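Aspartokinase (PDB 3L76) probably phosphorylates the beta-carboxyl group of L-aspartate with ATP, and binds lysine and threonine at its ACT domains. Local coordinates at residues Asp300-Ser305 with Glu559-Ser564; Ile389-Val394 with Asp474-Ser479; His546-Leu551 with Ile566-Val571. All blocks are in the same frame, centred on the assembly; numbering follows the deposited sequence. Where two conformers were deposited one is given.

Contact 1: Asp300-Ser305 with Glu559-Ser564. With LYS (lysine), chain E; THR (threonine), chain C.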
loop_
_atom_site.group_PDB
_atom_site.type_symbol
_atom_site.label_atom_id
_atom_site.label_comp_id
_atom_site.label_asym_id
_atom_site.label_seq_id
_atom_site.Cartn_x
_atom_site.Cartn_y
_atom_site.Cartn_z
ATOM N N ASP A 300 -46.286 21.344 -13.171
ATOM C CA ASP A 300 -45.339 20.526 -12.423
ATOM C C ASP A 300 -45.113 19.150 -13.059
ATOM O O ASP A 300 -44.272 19.012 -13.930
ATOM C CB ASP A 300 -45.805 20.329 -10.981
ATOM C CG ASP A 300 -44.814 19.508 -10.166
ATOM O OD1 ASP A 300 -43.635 19.497 -10.557
ATOM O OD2 ASP A 300 -45.213 18.875 -9.164
ATOM N N LEU A 301 -45.852 18.137 -12.602
ATOM C CA LEU A 301 -45.745 16.793 -13.157
ATOM C C LEU A 301 -46.311 16.672 -14.580
ATOM O O LEU A 301 -47.391 17.174 -14.890
ATOM C CB LEU A 301 -46.444 15.771 -12.249
ATOM C CG LEU A 301 -45.754 15.295 -10.972
ATOM C CD1 LEU A 301 -46.766 14.653 -10.038
ATOM C CD2 LEU A 301 -44.608 14.321 -11.286
ATOM N N ILE A 302 -45.564 16.002 -15.445
ATOM C CA ILE A 302 -46.111 15.510 -16.699
ATOM C C ILE A 302 -45.813 14.012 -16.807
ATOM O O ILE A 302 -44.650 13.585 -16.825
ATOM C CB ILE A 302 -45.568 16.270 -17.927
ATOM C CG1 ILE A 302 -45.789 17.773 -17.760
ATOM C CG2 ILE A 302 -46.232 15.753 -19.225
ATOM C CD1 ILE A 302 -45.301 18.585 -18.936
ATOM N N ILE A 303 -46.873 13.216 -16.854
ATOM C CA ILE A 303 -46.738 11.769 -16.897
ATOM C C ILE A 303 -47.462 11.161 -18.107
ATOM O O ILE A 303 -48.666 11.334 -18.301
ATOM C CB ILE A 303 -47.255 11.130 -15.586
ATOM C CG1 ILE A 303 -46.627 11.824 -14.371
ATOM C CG2 ILE A 303 -47.008 9.619 -15.567
ATOM C CD1 ILE A 303 -47.015 11.207 -13.038
ATOM N N GLN A 304 -46.711 10.470 -18.943
ATOM C CA GLN A 304 -47.311 9.720 -20.025
ATOM C C GLN A 304 -46.668 8.349 -20.138
ATOM O O GLN A 304 -45.517 8.224 -20.565
ATOM C CB GLN A 304 -47.179 10.472 -21.339
ATOM C CG GLN A 304 -47.805 9.727 -22.520
ATOM C CD GLN A 304 -47.526 10.414 -23.836
ATOM O OE1 GLN A 304 -47.897 11.587 -24.051
ATOM N NE2 GLN A 304 -46.854 9.699 -24.727
ATOM N N SER A 305 -47.417 7.321 -19.754
ATOM C CA SER A 305 -46.914 5.950 -19.803
ATOM C C SER A 305 -47.069 5.372 -21.210
ATOM O O SER A 305 -47.180 6.114 -22.189
ATOM C CB SER A 305 -47.599 5.078 -18.745
ATOM O OG SER A 305 -47.137 3.735 -18.782
ATOM N N GLU A 559 -43.253 8.611 -27.190
ATOM C CA GLU A 559 -43.823 7.369 -26.681
ATOM C C GLU A 559 -44.187 7.467 -25.204
ATOM O O GLU A 559 -45.238 7.001 -24.780
ATOM C CB GLU A 559 -42.864 6.195 -26.913
ATOM C CG GLU A 559 -42.395 6.021 -28.357
ATOM C CD GLU A 559 -41.741 4.667 -28.604
ATOM O OE1 GLU A 559 -42.060 3.708 -27.867
ATOM O OE2 GLU A 559 -40.913 4.553 -29.536
ATOM N N MET A 560 -43.298 8.057 -24.418
ATOM C CA MET A 560 -43.538 8.223 -22.994
ATOM C C MET A 560 -42.959 9.546 -22.537
ATOM O O MET A 560 -42.025 10.059 -23.136
ATOM C CB MET A 560 -42.925 7.062 -22.205
ATOM C CG MET A 560 -43.426 5.683 -22.610
ATOM S SD MET A 560 -43.213 4.396 -21.350
ATOM C CE MET A 560 -41.431 4.299 -21.255
ATOM N N ILE A 561 -43.524 10.108 -21.476
ATOM C CA ILE A 561 -42.985 11.319 -20.867
ATOM C C ILE A 561 -42.909 11.115 -19.366
ATOM O O ILE A 561 -43.810 10.520 -18.770
ATOM C CB ILE A 561 -43.875 12.545 -21.129
ATOM C CG1 ILE A 561 -44.144 12.727 -22.619
ATOM C CG2 ILE A 561 -43.257 13.794 -20.534
ATOM C CD1 ILE A 561 -45.309 13.648 -22.900
ATOM N N ALA A 562 -41.823 11.605 -18.768
ATOM C CA ALA A 562 -41.639 11.571 -17.312
ATOM C C ALA A 562 -40.883 12.799 -16.812
ATOM O O ALA A 562 -40.032 13.359 -17.496
ATOM C CB ALA A 562 -40.940 10.288 -16.865
ATOM N N THR A 563 -41.174 13.204 -15.591
ATOM C CA THR A 563 -40.776 14.533 -15.178
ATOM C C THR A 563 -40.247 14.596 -13.733
ATOM O O THR A 563 -40.534 13.726 -12.910
ATOM C CB THR A 563 -41.975 15.483 -15.406
ATOM O OG1 THR A 563 -41.607 16.543 -16.295
ATOM C CG2 THR A 563 -42.512 16.011 -14.126
ATOM N N SER A 564 -39.413 15.590 -13.456
ATOM C CA SER A 564 -39.255 16.110 -12.094
ATOM C C SER A 564 -39.409 17.625 -12.198
ATOM O O SER A 564 -39.739 18.139 -13.261
ATOM C CB SER A 564 -37.915 15.711 -11.469
ATOM O OG SER A 564 -36.835 16.401 -12.051
HETATM N N LYS E . -42.974 24.094 -15.296
HETATM C CA LYS E . -42.562 23.908 -16.680
HETATM C C LYS E . -43.747 24.171 -17.619
HETATM O O LYS E . -44.876 24.422 -17.169
HETATM C CB LYS E . -41.975 22.507 -16.901
HETATM C CG LYS E . -42.895 21.336 -16.488
HETATM C CD LYS E . -42.216 19.976 -16.750
HETATM C CE LYS E . -41.159 19.654 -15.695
HETATM N NZ LYS E . -41.746 19.739 -14.311
HETATM O OXT LYS E . -43.599 24.164 -18.844
HETATM N N THR C . -47.458 10.614 -29.226
HETATM C CA THR C . -48.044 11.935 -28.961
HETATM C C THR C . -47.114 13.068 -29.385
HETATM O O THR C . -45.981 12.817 -29.830
HETATM C CB THR C . -48.449 12.103 -27.484
HETATM O OG1 THR C . -47.287 11.998 -26.644
HETATM C CG2 THR C . -49.437 11.012 -27.095
HETATM O OXT THR C . -47.502 14.241 -29.314
#

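Contact 2: Ile389-Val394 with Asp474-Ser479. With LYS (lysine), chain F; THR (threonine), chain D.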
loop_
_atom_site.group_PDB
_atom_site.type_symbol
_atom_site.label_atom_id
_atom_site.label_comp_id
_atom_site.label_asym_id
_atom_site.label_seq_id
_atom_site.Cartn_x
_atom_site.Cartn_y
_atom_site.Cartn_z
ATOM N N ILE A 389 -46.705 7.448 -11.017
ATOM C CA ILE A 389 -45.269 7.365 -10.789
ATOM C C ILE A 389 -44.469 8.061 -11.867
ATOM O O ILE A 389 -44.741 7.890 -13.051
ATOM C CB ILE A 389 -44.750 5.883 -10.693
ATOM C CG1 ILE A 389 -45.529 5.096 -9.645
ATOM C CG2 ILE A 389 -43.249 5.841 -10.328
ATOM C CD1 ILE A 389 -45.230 3.612 -9.658
ATOM N N SER A 390 -43.454 8.813 -11.445
ATOM C CA SER A 390 -42.589 9.541 -12.362
ATOM C C SER A 390 -41.165 9.611 -11.807
ATOM O O SER A 390 -40.939 10.088 -10.679
ATOM C CB SER A 390 -43.130 10.953 -12.579
ATOM O OG SER A 390 -42.353 11.667 -13.519
ATOM N N THR A 391 -40.207 9.133 -12.597
ATOM C CA THR A 391 -38.802 9.223 -12.230
ATOM C C THR A 391 -38.009 10.304 -12.972
ATOM O O THR A 391 -38.265 10.614 -14.139
ATOM C CB THR A 391 -38.061 7.882 -12.390
ATOM O OG1 THR A 391 -38.200 7.408 -13.734
ATOM C CG2 THR A 391 -38.610 6.864 -11.419
ATOM N N SER A 392 -37.047 10.890 -12.258
ATOM C CA SER A 392 -35.964 11.634 -12.902
ATOM C C SER A 392 -34.664 10.860 -12.680
ATOM O O SER A 392 -34.692 9.657 -12.426
ATOM C CB SER A 392 -35.886 13.103 -12.419
ATOM O OG SER A 392 -35.593 13.211 -11.033
ATOM N N GLU A 393 -33.523 11.529 -12.762
ATOM C CA GLU A 393 -32.264 10.848 -12.474
ATOM C C GLU A 393 -32.089 10.559 -10.988
ATOM O O GLU A 393 -31.592 9.512 -10.617
ATOM C CB GLU A 393 -31.082 11.672 -12.963
ATOM C CG GLU A 393 -29.809 10.880 -13.013
ATOM C CD GLU A 393 -29.837 9.851 -14.123
ATOM O OE1 GLU A 393 -29.969 8.643 -13.832
ATOM O OE2 GLU A 393 -29.739 10.258 -15.293
ATOM N N VAL A 394 -32.557 11.480 -10.151
ATOM C CA VAL A 394 -32.279 11.423 -8.724
ATOM C C VAL A 394 -33.550 11.499 -7.874
ATOM O O VAL A 394 -33.500 11.588 -6.637
ATOM C CB VAL A 394 -31.272 12.528 -8.314
ATOM C CG1 VAL A 394 -29.891 12.212 -8.856
ATOM C CG2 VAL A 394 -31.734 13.885 -8.818
ATOM N N ASP A 474 -33.882 2.241 -14.544
ATOM C CA ASP A 474 -33.577 3.624 -14.906
ATOM C C ASP A 474 -34.790 4.549 -14.858
ATOM O O ASP A 474 -34.671 5.710 -14.472
ATOM C CB ASP A 474 -32.957 3.685 -16.299
ATOM C CG ASP A 474 -32.655 5.108 -16.748
ATOM O OD1 ASP A 474 -31.902 5.818 -16.050
ATOM O OD2 ASP A 474 -33.159 5.517 -17.812
ATOM N N MET A 475 -35.944 4.030 -15.277
ATOM C CA MET A 475 -37.170 4.815 -15.349
ATOM C C MET A 475 -38.379 3.988 -14.970
ATOM O O MET A 475 -38.453 2.810 -15.281
ATOM C CB MET A 475 -37.359 5.404 -16.744
ATOM C CG MET A 475 -36.230 6.340 -17.170
ATOM S SD MET A 475 -36.365 8.006 -16.475
ATOM C CE MET A 475 -37.657 8.626 -17.562
ATOM N N ILE A 476 -39.316 4.614 -14.270
ATOM C CA ILE A 476 -40.607 4.003 -13.994
ATOM C C ILE A 476 -41.699 5.036 -14.223
ATOM O O ILE A 476 -41.648 6.133 -13.662
ATOM C CB ILE A 476 -40.718 3.506 -12.563
ATOM C CG1 ILE A 476 -39.485 2.688 -12.190
ATOM C CG2 ILE A 476 -42.026 2.705 -12.378
ATOM C CD1 ILE A 476 -39.464 2.243 -10.757
ATOM N N ILE A 477 -42.668 4.683 -15.061
ATOM C CA ILE A 477 -43.785 5.568 -15.372
ATOM C C ILE A 477 -45.113 4.851 -15.213
ATOM O O ILE A 477 -45.325 3.753 -15.726
ATOM C CB ILE A 477 -43.696 6.096 -16.787
ATOM C CG1 ILE A 477 -42.264 6.559 -17.090
ATOM C CG2 ILE A 477 -44.673 7.214 -16.970
ATOM C CD1 ILE A 477 -42.075 7.104 -18.509
ATOM N N GLN A 478 -46.007 5.476 -14.468
ATOM C CA GLN A 478 -47.313 4.903 -14.220
ATOM C C GLN A 478 -48.323 6.039 -14.198
ATOM O O GLN A 478 -48.127 7.041 -13.504
ATOM C CB GLN A 478 -47.320 4.110 -12.908
ATOM C CG GLN A 478 -48.686 3.591 -12.505
ATOM C CD GLN A 478 -48.668 2.931 -11.145
ATOM O OE1 GLN A 478 -47.931 1.975 -10.918
ATOM N NE2 GLN A 478 -49.491 3.436 -10.231
ATOM N N SER A 479 -49.389 5.901 -14.982
ATOM C CA SER A 479 -50.344 6.994 -15.135
ATOM C C SER A 479 -51.775 6.590 -14.776
ATOM O O SER A 479 -52.076 6.298 -13.617
ATOM C CB SER A 479 -50.259 7.585 -16.542
ATOM O OG SER A 479 -50.951 8.813 -16.604
HETATM N N LYS F . -31.791 2.806 -10.241
HETATM C CA LYS F . -32.810 2.822 -9.184
HETATM C C LYS F . -33.400 1.450 -8.884
HETATM O O LYS F . -33.286 0.527 -9.725
HETATM C CB LYS F . -33.928 3.822 -9.523
HETATM C CG LYS F . -33.462 5.274 -9.567
HETATM C CD LYS F . -34.433 6.186 -10.301
HETATM C CE LYS F . -34.187 6.160 -11.797
HETATM N NZ LYS F . -33.811 7.500 -12.340
HETATM O OXT LYS F . -33.989 1.269 -7.788
HETATM N N THR D . -51.438 0.821 -7.232
HETATM C CA THR D . -50.393 -0.199 -7.290
HETATM C C THR D . -49.545 -0.135 -6.031
HETATM O O THR D . -49.684 0.804 -5.226
HETATM C CB THR D . -49.475 -0.031 -8.508
HETATM O OG1 THR D . -48.829 1.251 -8.445
HETATM C CG2 THR D . -50.276 -0.166 -9.818
HETATM O OXT THR D . -48.718 -1.032 -5.812
#

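Contact 3: His546-Leu551 with Ile566-Val571. With LYS (lysine), chain E.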
loop_
_atom_site.group_PDB
_atom_site.type_symbol
_atom_site.label_atom_id
_atom_site.label_comp_id
_atom_site.label_asym_id
_atom_site.label_seq_id
_atom_site.Cartn_x
_atom_site.Cartn_y
_atom_site.Cartn_z
ATOM N N HIS A 546 -42.317 23.875 -25.382
ATOM C CA HIS A 546 -41.271 24.130 -26.360
ATOM C C HIS A 546 -40.519 22.862 -26.728
ATOM O O HIS A 546 -40.213 22.630 -27.889
ATOM C CB HIS A 546 -40.293 25.170 -25.837
ATOM C CG HIS A 546 -39.511 25.845 -26.916
ATOM N ND1 HIS A 546 -40.110 26.375 -28.041
ATOM C CD2 HIS A 546 -38.185 26.076 -27.054
ATOM C CE1 HIS A 546 -39.186 26.904 -28.818
ATOM N NE2 HIS A 546 -38.007 26.736 -28.244
ATOM N N PHE A 547 -40.217 22.053 -25.717
ATOM C CA PHE A 547 -39.533 20.777 -25.901
ATOM C C PHE A 547 -40.337 19.843 -26.829
ATOM O O PHE A 547 -39.817 19.349 -27.835
ATOM C CB PHE A 547 -39.257 20.150 -24.520
ATOM C CG PHE A 547 -38.492 18.854 -24.561
ATOM C CD1 PHE A 547 -37.732 18.504 -25.665
ATOM C CD2 PHE A 547 -38.531 17.985 -23.481
ATOM C CE1 PHE A 547 -37.037 17.301 -25.698
ATOM C CE2 PHE A 547 -37.836 16.776 -23.504
ATOM C CZ PHE A 547 -37.086 16.437 -24.611
ATOM N N PHE A 548 -41.610 19.625 -26.505
ATOM C CA PHE A 548 -42.473 18.761 -27.311
ATOM C C PHE A 548 -42.681 19.295 -28.729
ATOM O O PHE A 548 -42.765 18.528 -29.684
ATOM C CB PHE A 548 -43.830 18.573 -26.639
ATOM C CG PHE A 548 -43.745 18.110 -25.224
ATOM C CD1 PHE A 548 -42.675 17.335 -24.794
ATOM C CD2 PHE A 548 -44.737 18.446 -24.313
ATOM C CE1 PHE A 548 -42.590 16.901 -23.478
ATOM C CE2 PHE A 548 -44.664 18.011 -22.994
ATOM C CZ PHE A 548 -43.592 17.229 -22.580
ATOM N N ALA A 549 -42.770 20.612 -28.863
ATOM C CA ALA A 549 -42.949 21.211 -30.175
ATOM C C ALA A 549 -41.720 20.956 -31.028
ATOM O O ALA A 549 -41.816 20.759 -32.236
ATOM C CB ALA A 549 -43.211 22.692 -30.053
ATOM N N ALA A 550 -40.562 20.951 -30.384
ATOM C CA ALA A 550 -39.300 20.738 -31.074
ATOM C C ALA A 550 -39.245 19.347 -31.700
ATOM O O ALA A 550 -38.714 19.174 -32.797
ATOM C CB ALA A 550 -38.141 20.937 -30.111
ATOM N N LEU A 551 -39.798 18.358 -31.002
ATOM C CA LEU A 551 -39.781 16.988 -31.497
ATOM C C LEU A 551 -40.831 16.776 -32.591
ATOM O O LEU A 551 -40.615 16.029 -33.540
ATOM C CB LEU A 551 -40.011 16.002 -30.354
ATOM C CG LEU A 551 -39.009 16.017 -29.201
ATOM C CD1 LEU A 551 -39.508 15.143 -28.072
ATOM C CD2 LEU A 551 -37.631 15.574 -29.655
ATOM N N ILE A 566 -37.256 19.811 -12.510
ATOM C CA ILE A 566 -36.237 20.437 -13.356
ATOM C C ILE A 566 -35.732 19.547 -14.491
ATOM O O ILE A 566 -34.827 19.930 -15.228
ATOM C CB ILE A 566 -35.016 20.960 -12.512
ATOM C CG1 ILE A 566 -34.132 19.810 -12.025
ATOM C CG2 ILE A 566 -35.491 21.797 -11.320
ATOM C CD1 ILE A 566 -32.921 20.283 -11.227
ATOM N N LYS A 567 -36.317 18.362 -14.624
ATOM C CA LYS A 567 -35.960 17.442 -15.708
ATOM C C LYS A 567 -37.202 16.956 -16.430
ATOM O O LYS A 567 -38.152 16.510 -15.792
ATOM C CB LYS A 567 -35.195 16.226 -15.183
ATOM C CG LYS A 567 -34.640 15.341 -16.289
ATOM C CD LYS A 567 -33.780 14.182 -15.741
ATOM C CE LYS A 567 -32.800 13.659 -16.803
ATOM N NZ LYS A 567 -32.297 12.309 -16.461
ATOM N N ILE A 568 -37.195 17.066 -17.756
ATOM C CA ILE A 568 -38.196 16.418 -18.600
ATOM C C ILE A 568 -37.501 15.385 -19.480
ATOM O O ILE A 568 -36.515 15.700 -20.145
ATOM C CB ILE A 568 -38.978 17.409 -19.495
ATOM C CG1 ILE A 568 -39.628 18.514 -18.659
ATOM C CG2 ILE A 568 -40.059 16.674 -20.262
ATOM C CD1 ILE A 568 -39.819 19.813 -19.419
ATOM N N SER A 569 -37.997 14.150 -19.440
ATOM C CA SER A 569 -37.550 13.080 -20.330
ATOM C C SER A 569 -38.674 12.627 -21.286
ATOM O O SER A 569 -39.820 12.410 -20.871
ATOM C CB SER A 569 -37.079 11.872 -19.516
ATOM O OG SER A 569 -35.929 12.162 -18.773
ATOM N N CYS A 570 -38.336 12.471 -22.559
ATOM C CA CYS A 570 -39.250 11.856 -23.526
ATOM C C CYS A 570 -38.642 10.578 -24.048
ATOM O O CYS A 570 -37.489 10.573 -24.488
ATOM C CB CYS A 570 -39.498 12.776 -24.719
ATOM S SG CYS A 570 -40.467 14.212 -24.341
ATOM N N VAL A 571 -39.410 9.495 -24.002
ATOM C CA VAL A 571 -39.000 8.273 -24.679
ATOM C C VAL A 571 -39.430 8.360 -26.130
ATOM O O VAL A 571 -40.489 8.884 -26.457
ATOM C CB VAL A 571 -39.574 7.009 -24.041
ATOM C CG1 VAL A 571 -39.114 5.780 -24.813
ATOM C CG2 VAL A 571 -39.124 6.914 -22.627
HETATM N N LYS E . -42.974 24.094 -15.296
HETATM C CA LYS E . -42.562 23.908 -16.680
HETATM C C LYS E . -43.747 24.171 -17.619
HETATM O O LYS E . -44.876 24.422 -17.169
HETATM C CB LYS E . -41.975 22.507 -16.901
HETATM C CG LYS E . -42.895 21.336 -16.488
HETATM C CD LYS E . -42.216 19.976 -16.750
HETATM C CE LYS E . -41.159 19.654 -15.695
HETATM N NZ LYS E . -41.746 19.739 -14.311
HETATM O OXT LYS E . -43.599 24.164 -18.844
#

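Contact 1: Asp300-Ser305 with Glu559-Ser564
An antiparallel backbone bridge joins two ACT domains here, setting residues 300-305 of the first beside 559-564 of the fourth, a buried contact in the ACT-domain half of the chain. Gln304 and Ile561 form the hydrogen-bonded pair: Gln304 N reaches Ile561 O at 2.9 Å, and Ile561 N returns a bond to Gln304 O. Their side chains overlap too, Ile561 CG1 and CD1 lying against Gln304 CB. With CG anti to the backbone N (chi1 -180°) and the chain extended beyond it, the amide of Gln304 arrives at the bound threonine, whose OG1 donates to Gln304 OE1 at 2.7 Å. Gln304 NE2 donates to Glu559 O at 3.1 Å, from above that carbonyl's plane, and also bonds Ile558 O. An alanine at Gln304 would probably leave the threonine hydroxyl without this acceptor and Glu559 O without its side-chain donor. At the other end the bound lysine bridges the segments, its NZ donating to Asp300 O at 2.7 Å and to Ser564 O at 2.8 Å. Between the two ligands, Ile302 CG2 meets Ile561 CG2 at 3.8 Å, and Thr563 CG2 packs against Leu301. Strand 311-318 borders strand 302-303, strand 567-573 borders strand 560-563 with a classic beta bulge at Glu559 and Met560 opposite Val571, and Ile303 and Ala562 pack against strands 388-391 and 475-479.

Contact 2: Ile389-Val394 with Asp474-Ser479
Ile389 lies across the aliphatic part of Gln478, CB to CB at 3.8 Å, with its CD1 continuing toward the amide oxygen of Gln478. The other branch of Ile389, CG2, meets CG2 of Ile476 at 3.9 Å, so one isoleucine spans two residues of the facing strand. The backbones of Ile389 and Gln478 form an antiparallel hydrogen-bonded pair: Ile389 N reaches Gln478 O at 2.9 Å, and Gln478 N bonds back to Ile389 O. Farther along, a side chain takes over from the backbone. Thr391 has OG1 between its backbone N and carbonyl carbon (chi1 56°), where it accepts the N-H of Ile476 at 3.1 Å in a nearly straight bond (159°), while the main-chain bond from Thr391 N to Ile476 O is weak. The bent side chain of Met475 folds back over Thr391, SD beside OG1, and Thr391 CG2 rests near Ile476 CB. This pairing couples the second and third ACT domains side by side, strand 388-391 against strand 475-479, and an effector sits at each end. The bound threonine gives its hydroxyl OG1 to Gln478 OE1 at 2.7 Å and takes a bond from Gln478 NE2 at 2.9 Å, so both ends of the amide meet the ligand's one hydroxyl oxygen, while NE2 also bonds Glu387 O. The bound lysine brings its ammonium group to the carbonyl of Ser392, though the modelled separation is too short to be trusted. Glu393 OE1 and Asp474 OD1 are like charges 4.1 Å apart, their carboxylate planes turned 38° from each other. A salt bridge from Asp474 OD2 to Lys529 probably eases that repulsion, and Glu393 OE2 has a long, weak ion pair with Lys567.

Contact 3: His546-Leu551 with Ile566-Val571
The sulfur of Cys570 is held among three side chains of the facing helix, Phe547, Phe548 and Leu551. Phe548 presents its edge: CE1 comes to 3.5 Å from Cys570 SG, which lies near the ring plane. The ring of Phe547 meets the same sulfur obliquely, its centroid 4.4 Å from SG, and Leu551 CD1 closes in at 4.0 Å. Both aromatic approaches are Cys sulfur-aromatic contacts. CB of Cys570 points to the helix, and SG, anti to the carbonyl carbon (chi1 -70°), lies among the three side chains. Two residues earlier on the strand, on the same face, Ile568 CG2 touches Phe547 at the ring edge, in plane, 3.8 Å from CD2, and lies 4.1 Å from Phe548 CE1. CE2 of Phe547 also lies near the carbonyl oxygen of Ile568. Such packing of a helix on an antiparallel sheet is characteristic of the beta-alpha-beta-beta-alpha-beta ACT fold; in the fourth domain, helix 543-552 lies on strand 567-573, the axes of the two segments 10.5 Å apart and 26° from parallel. Phe547 extends the same apolar layer to Ile532 of strand 520-533, while Phe548 turns to Phe289 and Ala285 of helix 284-294 in the first ACT domain. The remaining branch of Ile568 faces the lysine effector, CG1 lying 3.5 Å from CE of the ligand.

Overall arrangement
The three contacts share the strands of the ACT domains: contacts 1 and 2 each join strands of two such domains, their centres about 8 Å apart, with a bound lysine at one end and a bound threonine at the other. They are tied by Ser390 OG, 2.8 Å from Thr563 O. Contact 3 lies about 9 Å from contact 1, centre to centre, where Met560 O and Val571 N stand 2.8 Å apart, and both contacts touch the same lysine. Contacts 2 and 3, centres about 15 Å apart, touch through Met475 against Ser569 and the Glu393-Lys567 pair. Glu204 OE2, from helix 199-204 of the amino acid kinase family region, is hydrogen-bonded to Ser564 OG and Ser392 OG, linking contacts 1 and 2 to that region.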